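Local coordinates for protein L-lactate dehydrogenase (Trichomonas vaginalis, PDB 4UUL) that probably interconverts 2-oxo acids and 2-hydroxy acids, pyruvate and lactate or oxaloacetate and malate, with NADH/NAD+ as the redox cofactor, at residues P73-V86 with Y114-I128. The protein carries 1 engineered substitution. Numbering follows the deposited sequence.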
# COMPACT_ATOMS: atom_id res chain seq x y z
N PRO B 73 18.18 -6.21 -17.95
CA PRO B 73 18.65 -6.99 -16.79
C PRO B 73 19.83 -6.43 -16.01
O PRO B 73 19.77 -6.36 -14.78
CB PRO B 73 18.96 -8.36 -17.41
CG PRO B 73 17.95 -8.46 -18.50
CD PRO B 73 17.91 -7.07 -19.11
N LYS B 74 20.91 -6.01 -16.67
CA LYS B 74 22.05 -5.51 -15.90
C LYS B 74 21.66 -4.32 -15.02
O LYS B 74 21.95 -4.30 -13.81
CB LYS B 74 23.22 -5.09 -16.78
CG LYS B 74 24.41 -4.68 -15.93
CD LYS B 74 25.64 -4.41 -16.75
CE LYS B 74 26.82 -4.02 -15.86
NZ LYS B 74 28.07 -3.96 -16.64
N ALA B 75 20.91 -3.36 -15.56
CA ALA B 75 20.52 -2.21 -14.78
C ALA B 75 19.62 -2.64 -13.60
O ALA B 75 19.62 -2.01 -12.54
CB ALA B 75 19.81 -1.21 -15.65
N ALA B 76 18.79 -3.66 -13.81
CA ALA B 76 17.85 -4.10 -12.80
C ALA B 76 18.53 -4.87 -11.67
O ALA B 76 18.13 -4.75 -10.52
CB ALA B 76 16.80 -4.96 -13.46
N PHE B 77 19.56 -5.65 -11.99
CA PHE B 77 20.15 -6.57 -11.01
C PHE B 77 21.46 -6.06 -10.39
O PHE B 77 21.94 -6.62 -9.43
CB PHE B 77 20.39 -7.98 -11.61
CG PHE B 77 19.12 -8.77 -11.87
CD1 PHE B 77 18.42 -8.61 -13.05
CD2 PHE B 77 18.62 -9.66 -10.94
CE1 PHE B 77 17.28 -9.32 -13.31
CE2 PHE B 77 17.46 -10.37 -11.21
CZ PHE B 77 16.80 -10.19 -12.37
N LYS B 78 22.03 -5.01 -10.96
CA LYS B 78 23.36 -4.54 -10.55
C LYS B 78 23.41 -4.12 -9.08
O LYS B 78 22.76 -3.18 -8.65
CB LYS B 78 23.86 -3.42 -11.45
CG LYS B 78 25.28 -3.03 -11.14
CD LYS B 78 25.81 -2.04 -12.17
CE LYS B 78 27.23 -1.59 -11.85
NZ LYS B 78 27.82 -0.68 -12.90
N ASP B 79 24.21 -4.84 -8.32
CA ASP B 79 24.54 -4.54 -6.94
C ASP B 79 23.32 -4.48 -6.03
O ASP B 79 23.33 -3.77 -5.01
CB ASP B 79 25.39 -3.26 -6.83
CG ASP B 79 26.73 -3.37 -7.56
OD1 ASP B 79 27.27 -4.48 -7.65
OD2 ASP B 79 27.24 -2.35 -8.03
N ILE B 80 22.30 -5.28 -6.33
CA ILE B 80 21.13 -5.32 -5.47
C ILE B 80 21.39 -6.05 -4.15
O ILE B 80 22.16 -7.01 -4.11
CB ILE B 80 19.87 -5.84 -6.19
CG1 ILE B 80 20.07 -7.28 -6.68
CG2 ILE B 80 19.50 -4.88 -7.32
CD1 ILE B 80 18.79 -7.92 -7.11
N ASP B 81 20.70 -5.61 -3.10
CA ASP B 81 20.71 -6.22 -1.76
C ASP B 81 19.57 -7.25 -1.56
O ASP B 81 19.70 -8.20 -0.82
CB ASP B 81 20.56 -5.14 -0.70
CG ASP B 81 21.77 -4.22 -0.67
OD1 ASP B 81 22.83 -4.66 -0.19
OD2 ASP B 81 21.65 -3.09 -1.12
N CYS B 82 18.45 -7.01 -2.20
CA CYS B 82 17.34 -7.97 -2.16
C CYS B 82 16.47 -7.87 -3.43
O CYS B 82 16.56 -6.88 -4.17
CB CYS B 82 16.52 -7.91 -0.86
SG CYS B 82 15.52 -6.43 -0.70
N ALA B 83 15.67 -8.91 -3.68
CA ALA B 83 14.85 -8.96 -4.84
C ALA B 83 13.54 -9.61 -4.53
O ALA B 83 13.44 -10.63 -3.85
CB ALA B 83 15.54 -9.79 -5.94
N PHE B 84 12.48 -9.01 -5.09
CA PHE B 84 11.13 -9.55 -5.09
C PHE B 84 10.86 -10.02 -6.53
O PHE B 84 10.60 -9.20 -7.42
CB PHE B 84 10.13 -8.49 -4.67
CG PHE B 84 10.28 -8.04 -3.24
CD1 PHE B 84 11.19 -7.05 -2.88
CD2 PHE B 84 9.51 -8.62 -2.25
CE1 PHE B 84 11.31 -6.64 -1.59
CE2 PHE B 84 9.65 -8.18 -0.92
CZ PHE B 84 10.54 -7.18 -0.62
N LEU B 85 10.94 -11.35 -6.73
CA LEU B 85 10.76 -11.92 -8.08
C LEU B 85 9.27 -12.21 -8.24
O LEU B 85 8.78 -13.33 -8.01
CB LEU B 85 11.62 -13.16 -8.28
CG LEU B 85 13.10 -12.94 -8.21
CD1 LEU B 85 13.82 -14.19 -8.57
CD2 LEU B 85 13.65 -11.76 -8.98
N VAL B 86 8.55 -11.18 -8.66
CA VAL B 86 7.10 -11.22 -8.81
C VAL B 86 6.70 -11.74 -10.18
O VAL B 86 5.76 -12.51 -10.33
CB VAL B 86 6.51 -9.80 -8.63
CG1 VAL B 86 5.03 -9.74 -8.94
CG2 VAL B 86 6.81 -9.35 -7.20
N TYR B 114 21.31 -13.85 -14.15
CA TYR B 114 21.45 -12.40 -13.96
C TYR B 114 21.82 -12.11 -12.49
O TYR B 114 22.64 -11.24 -12.21
CB TYR B 114 20.16 -11.70 -14.28
CG TYR B 114 19.64 -11.84 -15.67
CD1 TYR B 114 20.50 -11.93 -16.76
CD2 TYR B 114 18.26 -11.85 -15.91
CE1 TYR B 114 20.01 -12.03 -18.07
CE2 TYR B 114 17.77 -11.97 -17.19
CZ TYR B 114 18.64 -12.05 -18.26
OH TYR B 114 18.18 -12.15 -19.54
N LEU B 115 21.19 -12.79 -11.54
CA LEU B 115 21.52 -12.60 -10.14
C LEU B 115 22.99 -12.90 -9.85
O LEU B 115 23.68 -12.15 -9.18
CB LEU B 115 20.64 -13.48 -9.25
CG LEU B 115 19.18 -13.05 -9.16
CD1 LEU B 115 18.27 -14.21 -8.72
CD2 LEU B 115 19.06 -11.91 -8.12
N SER B 116 23.43 -14.05 -10.31
CA SER B 116 24.80 -14.45 -10.09
C SER B 116 25.77 -13.44 -10.68
O SER B 116 26.77 -13.08 -10.06
CB SER B 116 25.04 -15.83 -10.67
OG SER B 116 26.39 -16.20 -10.46
N LYS B 117 25.48 -12.99 -11.89
CA LYS B 117 26.39 -12.09 -12.60
C LYS B 117 26.48 -10.72 -11.93
O LYS B 117 27.56 -10.16 -11.84
CB LYS B 117 25.90 -11.92 -14.05
CG LYS B 117 26.82 -11.21 -15.01
CD LYS B 117 26.39 -11.53 -16.44
CE LYS B 117 27.26 -10.80 -17.46
NZ LYS B 117 28.70 -11.16 -17.35
N TRP B 118 25.35 -10.18 -11.49
CA TRP B 118 25.28 -8.77 -11.14
C TRP B 118 24.89 -8.41 -9.71
O TRP B 118 25.22 -7.31 -9.24
CB TRP B 118 24.35 -8.10 -12.13
CG TRP B 118 24.87 -8.06 -13.50
CD1 TRP B 118 26.11 -7.61 -13.91
CD2 TRP B 118 24.17 -8.44 -14.67
NE1 TRP B 118 26.20 -7.72 -15.26
CE2 TRP B 118 25.03 -8.22 -15.76
CE3 TRP B 118 22.89 -8.95 -14.92
CZ2 TRP B 118 24.66 -8.48 -17.07
CZ3 TRP B 118 22.52 -9.20 -16.23
CH2 TRP B 118 23.40 -8.97 -17.28
N ALA B 119 24.13 -9.26 -9.03
CA ALA B 119 23.67 -8.91 -7.69
C ALA B 119 24.83 -8.99 -6.69
O ALA B 119 25.84 -9.63 -6.92
CB ALA B 119 22.51 -9.81 -7.27
N LYS B 120 24.67 -8.35 -5.53
CA LYS B 120 25.65 -8.58 -4.46
C LYS B 120 25.64 -10.04 -4.03
O LYS B 120 24.60 -10.70 -4.08
CB LYS B 120 25.34 -7.73 -3.24
CG LYS B 120 25.46 -6.23 -3.47
CD LYS B 120 25.38 -5.52 -2.12
CE LYS B 120 25.34 -4.01 -2.23
NZ LYS B 120 25.31 -3.46 -0.87
N PRO B 121 26.79 -10.54 -3.55
CA PRO B 121 26.80 -11.94 -3.09
C PRO B 121 25.89 -12.18 -1.90
O PRO B 121 25.58 -13.32 -1.59
CB PRO B 121 28.28 -12.17 -2.69
CG PRO B 121 29.04 -11.17 -3.40
CD PRO B 121 28.15 -9.99 -3.61
N SER B 122 25.51 -11.10 -1.22
CA SER B 122 24.64 -11.16 -0.05
C SER B 122 23.17 -11.03 -0.39
O SER B 122 22.31 -11.02 0.50
CB SER B 122 25.03 -10.07 0.93
OG SER B 122 25.12 -8.83 0.25
N VAL B 123 22.84 -10.96 -1.67
CA VAL B 123 21.46 -10.71 -2.07
C VAL B 123 20.47 -11.70 -1.45
O VAL B 123 20.73 -12.91 -1.44
CB VAL B 123 21.31 -10.69 -3.64
CG1 VAL B 123 21.63 -12.06 -4.24
CG2 VAL B 123 19.96 -10.17 -4.13
N LYS B 124 19.32 -11.22 -1.02
CA LYS B 124 18.24 -12.06 -0.57
C LYS B 124 17.11 -12.03 -1.63
O LYS B 124 16.47 -10.99 -1.86
CB LYS B 124 17.73 -11.60 0.82
CG LYS B 124 18.79 -11.84 1.89
CD LYS B 124 18.42 -11.54 3.30
CE LYS B 124 19.43 -12.23 4.23
NZ LYS B 124 19.08 -12.11 5.59
N VAL B 125 16.87 -13.18 -2.22
CA VAL B 125 15.99 -13.34 -3.35
C VAL B 125 14.73 -14.07 -2.86
O VAL B 125 14.78 -15.22 -2.47
CB VAL B 125 16.65 -14.18 -4.47
CG1 VAL B 125 15.73 -14.31 -5.66
CG2 VAL B 125 17.99 -13.59 -4.83
N LEU B 126 13.61 -13.35 -2.90
CA LEU B 126 12.30 -13.87 -2.56
C LEU B 126 11.51 -14.13 -3.83
O LEU B 126 11.15 -13.20 -4.57
CB LEU B 126 11.57 -12.88 -1.68
CG LEU B 126 10.14 -13.27 -1.31
CD1 LEU B 126 10.06 -14.66 -0.66
CD2 LEU B 126 9.53 -12.24 -0.38
N VAL B 127 11.22 -15.39 -4.09
CA VAL B 127 10.49 -15.81 -5.29
C VAL B 127 9.01 -15.88 -4.99
O VAL B 127 8.56 -16.58 -4.07
CB VAL B 127 11.02 -17.16 -5.79
CG1 VAL B 127 10.31 -17.54 -7.07
CG2 VAL B 127 12.51 -17.08 -5.97
N ILE B 128 8.24 -15.11 -5.76
CA ILE B 128 6.82 -14.97 -5.59
C ILE B 128 6.05 -15.50 -6.77
O ILE B 128 5.04 -16.21 -6.59
CB ILE B 128 6.46 -13.50 -5.34
CG1 ILE B 128 7.16 -13.03 -4.04
CG2 ILE B 128 4.96 -13.27 -5.26
CD1 ILE B 128 7.29 -11.57 -3.87
O HOH W 1 28.17 -6.87 -17.34
O HOH W 2 20.83 -8.17 1.72
O HOH W 3 23.24 -7.09 0.83
O HOH W 4 23.54 -1.16 -1.28
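In the parallel sheet of the NAD-binding Rossmann domain, strand 82-85 pairs with strand 124-127, while helix 73-77 packs on the C-terminal end of helix 97-118. Donors alternate between the two strands: Ala83 N gives to Lys124 O, Leu126 N to Ala83 O, Leu85 N to Leu126 O and Ile128 N to Leu85 O, each 2.9 Å long. Ala83, Leu85, Val125 and Val127 share the sheet face covered by helix 97-118; there Leu85 CD1 presses on Val125 CG1 at 3.5 Å, tighter than usual. On the face of Phe84 and Leu126, Ile128 CD1 meets the Phe84 ring at its edge. The two strands and helix 97-118 form a right-handed beta-alpha-beta crossover, and at its end lies Ile128, which contacts NADH in cofactor-bound structures of this protein.

Where segments 73-77 and 114-118 meet, their axes 69° apart, aliphatic groups lie on aromatic faces. Pro73 CB sits over the centre of the Tyr114 ring, 3.6 Å from its centroid, and Tyr114 CB in turn covers one face of Phe77. Lys74 lies across the Trp118 indole, its CA over the six-membered ring and CG near NE1; an extended chain with CG anti to the backbone N (chi1 -176°) carries NZ to a water that also accepts from Trp118 NE1. Past the helices, Asp79 N bonds Trp118 O at 2.8 Å, nearly straight (171°), and Lys120 N uses an in-plane lone pair of Ile80 O. The extended Lys120 side chain runs past Asp79 O to Asp81, where NZ forms a salt bridge with OD1 at 2.8 Å, from the syn side. A water links Lys120 NZ to Asp81 OD2, which also accepts from His6 N.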